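Local coordinates for retinoic acid receptor (Platynereis dumerilii, PDB 6EU9), which binds all-trans retinoic acid through its ligand-binding domain and probably acts as a nuclear receptor that regulates transcription in response to it, at residues A57-V61 against I90-R94. Numbering follows the deposited sequence.
Sequences AIANV and IIILR
Val-61 is wedged between Ile-90 and Ile-91, and branched aliphatic residues suit a site where segments 57-61 and 90-94 cross at 105° with no hydrogen bond passing between them. With CG1 anti to the backbone N (chi1 177°), Val-61 directs that methyl at CD1 and CG2 of Ile-90, while its CG2 lies 3.8 Å from Ile-91 CG1. Cutting Val-61 back to an alanine removes both methyls, which would probably open a gap against Ile-90 and take from Ile-91 the packing of CG2. Ile-91 reaches on with its CD1, 3.7 Å from Ile-58 CG1, and the small Ala-57 lets the isoleucine chain lie close to the backbone, its CG1 3.9 Å from Ala-57 O.

Arg-94, though buried, is polar: its long aliphatic chain, extended from CG to NE, spans the distance to helix 47-66, where NH1 rests 3.9 Å from Asn-60 CB in van der Waals contact, and NH2 is hydrogen-bonded to Thr-22 OG1, at the end of helix 6-22.

The contact thus joins helix 47-66 to helix 76-97 near the centre of the mainly helical nuclear receptor ligand-binding domain. Ile-58 also packs on helix 230-236, and Ile-90 touches Ser-152 of helix 145-156.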
loop_
_atom_site.group_PDB
_atom_site.type_symbol
_atom_site.label_atom_id
_atom_site.label_comp_id
_atom_site.label_asym_id
_atom_site.label_seq_id
_atom_site.Cartn_x
_atom_site.Cartn_y
_atom_site.Cartn_z
ATOM N N ALA A 57 0.883 5.055 -17.722
ATOM C CA ALA A 57 -0.187 4.095 -17.776
ATOM C C ALA A 57 -0.364 3.411 -16.441
ATOM O O ALA A 57 -1.473 3.277 -15.947
ATOM C CB ALA A 57 0.057 3.100 -18.910
ATOM N N ILE A 58 0.771 2.991 -15.879
ATOM C CA ILE A 58 0.843 2.472 -14.505
ATOM C C ILE A 58 0.441 3.587 -13.550
ATOM O O ILE A 58 -0.205 3.386 -12.549
ATOM C CB ILE A 58 2.260 1.930 -14.183
ATOM C CG1 ILE A 58 2.413 0.540 -14.841
ATOM C CG2 ILE A 58 2.491 1.713 -12.693
ATOM C CD1 ILE A 58 3.813 -0.070 -14.762
ATOM N N ALA A 59 0.905 4.782 -13.869
ATOM C CA ALA A 59 0.897 5.859 -12.913
ATOM C C ALA A 59 -0.567 6.169 -12.682
ATOM O O ALA A 59 -0.974 6.347 -11.505
ATOM C CB ALA A 59 1.664 7.059 -13.450
ATOM N N ASN A 60 -1.354 6.158 -13.765
ATOM C CA ASN A 60 -2.749 6.504 -13.644
ATOM C C ASN A 60 -3.562 5.466 -12.898
ATOM O O ASN A 60 -4.466 5.830 -12.165
ATOM C CB ASN A 60 -3.322 6.742 -15.018
ATOM C CG ASN A 60 -2.820 8.022 -15.622
ATOM O OD1 ASN A 60 -2.632 9.003 -14.903
ATOM N ND2 ASN A 60 -2.659 8.044 -16.950
ATOM N N VAL A 61 -3.208 4.191 -13.032
ATOM C CA VAL A 61 -3.911 3.136 -12.338
ATOM C C VAL A 61 -3.736 3.297 -10.832
ATOM O O VAL A 61 -4.691 3.050 -10.079
ATOM C CB VAL A 61 -3.457 1.728 -12.730
ATOM C CG1 VAL A 61 -4.191 0.650 -11.897
ATOM C CG2 VAL A 61 -3.620 1.542 -14.227
ATOM N N ILE A 90 -5.733 -4.112 -15.234
ATOM C CA ILE A 90 -6.476 -2.862 -15.419
ATOM C C ILE A 90 -5.983 -2.138 -16.688
ATOM O O ILE A 90 -6.756 -1.573 -17.442
ATOM C CB ILE A 90 -6.427 -1.971 -14.160
ATOM C CG1 ILE A 90 -7.142 -2.693 -13.029
ATOM C CG2 ILE A 90 -7.103 -0.634 -14.335
ATOM C CD1 ILE A 90 -6.938 -2.188 -11.610
ATOM N N ILE A 91 -4.683 -2.127 -16.913
ATOM C CA ILE A 91 -4.084 -1.476 -18.085
ATOM C C ILE A 91 -4.530 -2.147 -19.365
ATOM O O ILE A 91 -4.794 -1.474 -20.345
ATOM C CB ILE A 91 -2.525 -1.537 -17.963
ATOM C CG1 ILE A 91 -2.047 -0.370 -17.129
ATOM C CG2 ILE A 91 -1.754 -1.673 -19.282
ATOM C CD1 ILE A 91 -0.610 -0.498 -16.735
ATOM N N ILE A 92 -4.609 -3.477 -19.363
ATOM C CA ILE A 92 -5.093 -4.132 -20.528
ATOM C C ILE A 92 -6.545 -3.766 -20.754
ATOM O O ILE A 92 -7.001 -3.520 -21.870
ATOM C CB ILE A 92 -4.832 -5.632 -20.432
ATOM C CG1 ILE A 92 -3.305 -5.834 -20.433
ATOM C CG2 ILE A 92 -5.528 -6.403 -21.562
ATOM C CD1 ILE A 92 -2.811 -7.196 -20.010
ATOM N N LEU A 93 -7.323 -3.752 -19.703
ATOM C CA LEU A 93 -8.749 -3.419 -19.798
ATOM C C LEU A 93 -8.925 -2.012 -20.311
ATOM O O LEU A 93 -9.780 -1.724 -21.079
ATOM C CB LEU A 93 -9.408 -3.646 -18.435
ATOM C CG LEU A 93 -10.925 -3.825 -18.510
ATOM C CD1 LEU A 93 -11.382 -5.015 -19.337
ATOM C CD2 LEU A 93 -11.362 -4.038 -17.087
ATOM N N ARG A 94 -8.095 -1.101 -19.850
ATOM C CA ARG A 94 -8.146 0.284 -20.228
ATOM C C ARG A 94 -7.808 0.434 -21.685
ATOM O O ARG A 94 -8.413 1.157 -22.437
ATOM C CB ARG A 94 -7.214 1.071 -19.376
ATOM C CG ARG A 94 -7.945 1.781 -18.299
ATOM C CD ARG A 94 -6.957 2.191 -17.187
ATOM N NE ARG A 94 -7.674 2.677 -16.023
ATOM C CZ ARG A 94 -7.416 3.810 -15.368
ATOM N NH1 ARG A 94 -6.453 4.614 -15.777
ATOM N NH2 ARG A 94 -8.165 4.134 -14.349
#